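Chain length determinant protein (Shigella flexneri, PDB 4ZM5) probably regulates the length of lipopolysaccharide O-antigen chains, as a membrane-associated polysaccharide chain-length determinant that assembles from several subunits. Local coordinates at residues B[208-211]-B[212-215]; B[73-76]-B[77-80]; B[90-93]-B[94-97]. The protein carries 1 engineered substitution. All blocks are in the same frame, centred on the assembly; numbering follows the deposited sequence.

Contact 1. Residues B[208-211]-B[212-215]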
loop_
_atom_site.group_PDB
_atom_site.type_symbol
_atom_site.label_atom_id
_atom_site.label_comp_id
_atom_site.label_asym_id
_atom_site.label_seq_id
_atom_site.Cartn_x
_atom_site.Cartn_y
_atom_site.Cartn_z
ATOM N N ARG B 208 -7.475 -8.625 11.602
ATOM C CA ARG B 208 -8.503 -9.649 11.469
ATOM C C ARG B 208 -9.722 -9.115 10.698
ATOM O O ARG B 208 -10.311 -9.841 9.890
ATOM C CB ARG B 208 -8.888 -10.151 12.863
ATOM C CG ARG B 208 -9.659 -11.455 12.827
ATOM C CD ARG B 208 -9.808 -12.046 14.196
ATOM N NE ARG B 208 -10.711 -11.239 15.005
ATOM C CZ ARG B 208 -11.110 -11.563 16.224
ATOM N NH1 ARG B 208 -10.696 -12.691 16.790
ATOM N NH2 ARG B 208 -11.942 -10.771 16.884
ATOM N N GLN B 209 -10.091 -7.850 10.956
ATOM C CA GLN B 209 -11.200 -7.195 10.277
ATOM C C GLN B 209 -10.798 -6.872 8.829
ATOM O O GLN B 209 -11.610 -7.050 7.920
ATOM C CB GLN B 209 -11.640 -5.926 11.038
ATOM C CG GLN B 209 -12.931 -5.260 10.515
ATOM C CD GLN B 209 -14.127 -6.191 10.504
ATOM O OE1 GLN B 209 -14.415 -6.906 11.486
ATOM N NE2 GLN B 209 -14.828 -6.223 9.374
ATOM N N ASN B 210 -9.544 -6.425 8.617
ATOM C CA ASN B 210 -9.027 -6.108 7.288
ATOM C C ASN B 210 -9.057 -7.341 6.381
ATOM O O ASN B 210 -9.328 -7.209 5.188
ATOM C CB ASN B 210 -7.611 -5.526 7.373
ATOM C CG ASN B 210 -7.545 -4.175 8.067
ATOM O OD1 ASN B 210 -8.570 -3.554 8.418
ATOM N ND2 ASN B 210 -6.324 -3.699 8.298
ATOM N N LEU B 211 -8.833 -8.529 6.958
ATOM C CA LEU B 211 -8.874 -9.800 6.246
ATOM C C LEU B 211 -10.314 -10.137 5.837
ATOM O O LEU B 211 -10.532 -10.607 4.717
ATOM C CB LEU B 211 -8.260 -10.909 7.113
ATOM C CG LEU B 211 -8.028 -12.262 6.451
ATOM C CD1 LEU B 211 -7.198 -12.145 5.195
ATOM C CD2 LEU B 211 -7.366 -13.188 7.400
ATOM N N LEU B 212 -11.289 -9.836 6.722
ATOM C CA LEU B 212 -12.718 -10.008 6.461
ATOM C C LEU B 212 -13.187 -9.132 5.293
ATOM O O LEU B 212 -13.988 -9.580 4.463
ATOM C CB LEU B 212 -13.538 -9.654 7.713
ATOM C CG LEU B 212 -13.866 -10.777 8.690
ATOM C CD1 LEU B 212 -14.608 -10.229 9.884
ATOM C CD2 LEU B 212 -14.705 -11.873 8.026
ATOM N N ASP B 213 -12.672 -7.886 5.241
ATOM C CA ASP B 213 -12.977 -6.882 4.229
ATOM C C ASP B 213 -12.379 -7.256 2.865
ATOM O O ASP B 213 -12.970 -6.903 1.849
ATOM C CB ASP B 213 -12.476 -5.496 4.679
ATOM C CG ASP B 213 -13.102 -4.941 5.958
ATOM O OD1 ASP B 213 -14.215 -5.391 6.324
ATOM O OD2 ASP B 213 -12.499 -4.028 6.564
ATOM N N ILE B 214 -11.221 -7.964 2.837
ATOM C CA ILE B 214 -10.573 -8.418 1.593
ATOM C C ILE B 214 -11.446 -9.489 0.947
ATOM O O ILE B 214 -11.611 -9.497 -0.280
ATOM C CB ILE B 214 -9.112 -8.903 1.807
ATOM C CG1 ILE B 214 -8.194 -7.704 2.069
ATOM C CG2 ILE B 214 -8.585 -9.706 0.593
ATOM C CD1 ILE B 214 -6.740 -8.034 2.285
ATOM N N GLU B 215 -12.041 -10.354 1.787
ATOM C CA GLU B 215 -12.919 -11.438 1.364
ATOM C C GLU B 215 -14.203 -10.906 0.721
ATOM O O GLU B 215 -14.822 -11.622 -0.061
ATOM C CB GLU B 215 -13.236 -12.347 2.560
ATOM C CG GLU B 215 -12.388 -13.613 2.565
ATOM C CD GLU B 215 -11.773 -14.042 3.889
ATOM O OE1 GLU B 215 -12.533 -14.198 4.874
ATOM O OE2 GLU B 215 -10.530 -14.216 3.944
#

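Contact 2. Residues B[73-76]-B[77-80]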
loop_
_atom_site.group_PDB
_atom_site.type_symbol
_atom_site.label_atom_id
_atom_site.label_comp_id
_atom_site.label_asym_id
_atom_site.label_seq_id
_atom_site.Cartn_x
_atom_site.Cartn_y
_atom_site.Cartn_z
ATOM N N PRO B 73 2.592 10.611 -27.606
ATOM C CA PRO B 73 2.103 11.682 -26.715
ATOM C C PRO B 73 1.525 12.840 -27.565
ATOM O O PRO B 73 2.071 13.133 -28.631
ATOM C CB PRO B 73 3.355 12.083 -25.929
ATOM C CG PRO B 73 4.493 11.659 -26.749
ATOM C CD PRO B 73 4.064 10.471 -27.535
ATOM N N SER B 74 0.383 13.424 -27.154
ATOM C CA SER B 74 -0.293 14.524 -27.875
ATOM C C SER B 74 0.549 15.794 -27.899
ATOM O O SER B 74 0.569 16.491 -28.912
ATOM C CB SER B 74 -1.660 14.820 -27.263
ATOM O OG SER B 74 -2.354 13.612 -27.021
ATOM N N VAL B 75 1.255 16.078 -26.793
ATOM C CA VAL B 75 2.142 17.240 -26.695
ATOM C C VAL B 75 3.536 16.705 -26.476
ATOM O O VAL B 75 3.736 15.889 -25.585
ATOM C CB VAL B 75 1.728 18.266 -25.595
ATOM C CG1 VAL B 75 2.547 19.546 -25.725
ATOM C CG2 VAL B 75 0.231 18.574 -25.647
ATOM N N LYS B 76 4.487 17.134 -27.302
ATOM C CA LYS B 76 5.884 16.730 -27.225
ATOM C C LYS B 76 6.441 17.011 -25.816
ATOM O O LYS B 76 6.116 18.056 -25.216
ATOM C CB LYS B 76 6.705 17.456 -28.305
ATOM C CG LYS B 76 7.973 16.715 -28.697
ATOM C CD LYS B 76 8.962 17.590 -29.455
ATOM C CE LYS B 76 10.300 17.612 -28.754
ATOM N NZ LYS B 76 11.015 16.305 -28.846
ATOM N N ASN B 77 7.235 16.053 -25.277
ATOM C CA ASN B 77 7.871 16.063 -23.944
ATOM C C ASN B 77 6.847 15.956 -22.798
ATOM O O ASN B 77 7.217 16.161 -21.647
ATOM C CB ASN B 77 8.757 17.311 -23.699
ATOM C CG ASN B 77 9.801 17.701 -24.702
ATOM O OD1 ASN B 77 10.422 16.896 -25.421
ATOM N ND2 ASN B 77 10.117 18.967 -24.633
ATOM N N GLN B 78 5.579 15.642 -23.113
ATOM C CA GLN B 78 4.512 15.447 -22.122
ATOM C C GLN B 78 4.074 13.992 -22.172
ATOM O O GLN B 78 3.749 13.511 -23.254
ATOM C CB GLN B 78 3.320 16.375 -22.411
ATOM C CG GLN B 78 3.550 17.841 -22.048
ATOM C CD GLN B 78 2.372 18.325 -21.253
ATOM O OE1 GLN B 78 1.216 17.902 -21.468
ATOM N NE2 GLN B 78 2.651 19.182 -20.273
ATOM N N GLN B 79 4.061 13.296 -21.035
ATOM C CA GLN B 79 3.647 11.887 -20.972
ATOM C C GLN B 79 2.173 11.730 -21.338
ATOM O O GLN B 79 1.807 10.821 -22.080
ATOM C CB GLN B 79 3.908 11.286 -19.586
ATOM C CG GLN B 79 5.380 11.187 -19.232
ATOM C CD GLN B 79 5.485 10.498 -17.908
ATOM O OE1 GLN B 79 5.153 9.302 -17.779
ATOM N NE2 GLN B 79 5.882 11.253 -16.874
ATOM N N LEU B 80 1.330 12.622 -20.818
ATOM C CA LEU B 80 -0.091 12.576 -21.100
ATOM C C LEU B 80 -0.563 13.908 -21.694
ATOM O O LEU B 80 0.026 14.956 -21.417
ATOM C CB LEU B 80 -0.882 12.233 -19.834
ATOM C CG LEU B 80 -0.621 10.859 -19.239
ATOM C CD1 LEU B 80 -1.265 10.737 -17.892
ATOM C CD2 LEU B 80 -1.053 9.725 -20.186
HETATM O O HOH W 1 1.235 14.494 -24.342
#

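Contact 3. Residues B[90-93]-B[94-97]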
loop_
_atom_site.group_PDB
_atom_site.type_symbol
_atom_site.label_atom_id
_atom_site.label_comp_id
_atom_site.label_asym_id
_atom_site.label_seq_id
_atom_site.Cartn_x
_atom_site.Cartn_y
_atom_site.Cartn_z
ATOM N N THR B 90 -11.576 4.655 -46.109
ATOM C CA THR B 90 -12.754 5.538 -46.123
ATOM C C THR B 90 -12.791 6.278 -44.766
ATOM O O THR B 90 -12.143 5.805 -43.837
ATOM C CB THR B 90 -14.030 4.702 -46.435
ATOM O OG1 THR B 90 -15.194 5.522 -46.372
ATOM C CG2 THR B 90 -14.181 3.457 -45.544
ATOM N N ALA B 91 -13.493 7.432 -44.646
ATOM C CA ALA B 91 -13.572 8.184 -43.375
ATOM C C ALA B 91 -14.284 7.381 -42.277
ATOM O O ALA B 91 -13.807 7.336 -41.142
ATOM C CB ALA B 91 -14.294 9.504 -43.579
ATOM N N GLU B 92 -15.440 6.787 -42.618
ATOM C CA GLU B 92 -16.282 5.982 -41.744
ATOM C C GLU B 92 -15.540 4.744 -41.284
ATOM O O GLU B 92 -15.728 4.320 -40.147
ATOM C CB GLU B 92 -17.582 5.561 -42.470
ATOM C CG GLU B 92 -18.591 6.678 -42.706
ATOM C CD GLU B 92 -19.456 7.107 -41.531
ATOM O OE1 GLU B 92 -19.507 6.381 -40.510
ATOM O OE2 GLU B 92 -20.110 8.171 -41.649
ATOM N N GLY B 93 -14.739 4.171 -42.187
ATOM C CA GLY B 93 -13.936 2.978 -41.944
ATOM C C GLY B 93 -12.811 3.226 -40.975
ATOM O O GLY B 93 -12.629 2.447 -40.028
ATOM N N ALA B 94 -12.055 4.328 -41.207
ATOM C CA ALA B 94 -10.949 4.778 -40.356
ATOM C C ALA B 94 -11.426 4.972 -38.916
ATOM O O ALA B 94 -10.777 4.469 -37.995
ATOM C CB ALA B 94 -10.353 6.079 -40.891
ATOM N N GLN B 95 -12.584 5.660 -38.728
ATOM C CA GLN B 95 -13.172 5.940 -37.414
ATOM C C GLN B 95 -13.605 4.648 -36.742
ATOM O O GLN B 95 -13.253 4.418 -35.583
ATOM C CB GLN B 95 -14.347 6.913 -37.532
ATOM C CG GLN B 95 -14.991 7.259 -36.186
ATOM C CD GLN B 95 -16.254 8.050 -36.364
ATOM O OE1 GLN B 95 -17.241 7.577 -36.944
ATOM N NE2 GLN B 95 -16.261 9.269 -35.856
ATOM N N MET B 96 -14.354 3.810 -37.484
ATOM C CA MET B 96 -14.868 2.520 -37.053
ATOM C C MET B 96 -13.732 1.615 -36.554
ATOM O O MET B 96 -13.804 1.097 -35.433
ATOM C CB MET B 96 -15.579 1.863 -38.236
ATOM C CG MET B 96 -16.591 0.840 -37.854
ATOM S SD MET B 96 -17.062 -0.173 -39.276
ATOM C CE MET B 96 -17.707 1.111 -40.443
ATOM N N LYS B 97 -12.676 1.452 -37.385
ATOM C CA LYS B 97 -11.541 0.595 -37.068
ATOM C C LYS B 97 -10.760 1.129 -35.867
ATOM O O LYS B 97 -10.366 0.327 -35.015
ATOM C CB LYS B 97 -10.634 0.380 -38.287
ATOM C CG LYS B 97 -11.291 -0.483 -39.368
ATOM C CD LYS B 97 -10.303 -1.312 -40.167
ATOM C CE LYS B 97 -10.999 -2.087 -41.260
ATOM N NZ LYS B 97 -10.114 -3.098 -41.902
#

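Contact 1. Residues B[208-211]-B[212-215]
Gln209 and Asp213, one helical turn apart, join by their side-chain ends: Gln209 NE2 donates to Asp213 OD1 at 3.2 Å. The oxygen lies close to the plane of the amide, but the N-H comes down on the carboxylate from above, 39° out of its plane. A bend at chi2 (57°) turns the amide toward the next turn of the helix, where Asp213 lies. Its other branch rests on aliphatic carbon, with Gln209 OE1 3.7 Å from Leu212 CD1.

Beneath them runs the backbone of helix 202-215. Asp213 N reaches Gln209 O at 3.0 Å, and Ile214 N reaches Asn210 O at 3.1 Å. The bonds from Leu212 N to Arg208 O and from Glu215 N to Leu211 O are longer, 3.3 Å each, and weak. On another face, Leu211 and Ile214 pack on helix 91-159, where Leu211 CG also has Glu215 OE2 at 4.0 Å.

Farther out, Asp213 OD2 forms a salt bridge with Arg133 of the second subunit, and Arg208 forms one with Glu141 of that subunit. The carboxylate of Asp213 thus has one oxygen engaged inside the helix and the other across the subunit interface, which would be expected to stabilise its negative charge and limit rotation of the group.

Contact 2. Residues B[73-76]-B[77-80]
Val75 and Gln78 close a type II beta turn within the loop that joins the antiparallel strands 68-73 and 82-88 of a beta hairpin. Lys76 and Asn77 occupy the two central positions, and Asn77 adopts the left-handed backbone conformation (phi 68°, psi 11°) expected at the third position of this turn.

The hydrogen bonds come first. Gln78 N donates to Val75 O at 3.1 Å, with an N-H...O angle of 143°. A water spans the mouth of the turn, accepting from Val75 N at 2.9 Å and placed to donate to Gln78 O, also at 2.9 Å, one of several acceptors around it. Nearer the strands, Ser74 is backbone-bonded to Pro81, and its hydroxyl is hydrogen-bonded to Thr83, which ties the loop to the start of the returning strand.

Two van der Waals contacts accompany these bonds. The side chains of Val75 and Gln78 run side by side in the same direction, Val75 CB 4.0 Å from Gln78 CG. Pro73 presents its ring to the backbone at the last residue of the turn, its CB lying against the carbonyl oxygen Gln78 O at 3.1 Å.

Polar groups at the apex belong to the assembly as well. Asn77 ND2 donates to Gln78 O of the second subunit, while Asn77 N makes a weak bond to Asn77 OD1 of the third, and the Lys76 amines of this chain and the third subunit come close as like charges. The turn is thus a meeting point of the three chains. Within this chain the lysine doubles back over its neighbour through bends at chi3 and chi4, which carry Lys76 CE to 3.4 Å and Lys76 NZ to 3.5 Å from Asn77 OD1.

Contact 3. Residues B[90-93]-B[94-97]
Thr90 O receives the amide of Ala94 at 3.0 Å, and three further i to i+4 bonds follow in step. The shortest is Lys97 N to Gly93 O, 2.8 Å with an N-H...O angle of 166°. Tight packing lies on the side that faces the fold. Ala94 is buried, its CB 3.5 Å from Thr90 O, and both it and Gln95 touch Ser8 of strand 6-13, while Ala91 meets Trp6. Gln95 extends fully from its backbone, and its NE2 donates to Pro233 O, fastening the helix to the C-terminal segment.

The solvent side is looser. Glu92, Met96 and Lys97 are exposed, and their contacts within the pair are almost all to backbone oxygens. A turn at chi3 (-59°) folds the Met96 thioether back until CE is 3.8 Å from Glu92 O. Lys97 brushes Gly93 O with CG at 3.3 Å before its amine leads away.

Thr90 holds the N-cap position, although its side chain makes no capping bond. This is the N-terminal start, about two turns, of the long alpha-helix 91-159, with one face laid against the sheet and the C-terminal segment and the other toward solvent.

Overall arrangement
The three contacts are well separated: contacts 2 and 3 lie about 17 Å apart at their nearest atoms, while contact 1 is about 28 Å from contact 2 and about 36 Å from contact 3. Contacts 1 and 3 are helical and mainly at the surface; contact 2 is a partly buried loop. Helix 91-159 links two of them, since contact 3 is its beginning and contact 1 packs on it farther along. Contacts 2 and 3 both adjoin strand 6-13. Subunit chemistry differs too: contact 1 meets the second subunit through salt bridges, contact 2 meets two subunits through amide and backbone groups, and contact 3 touches neither.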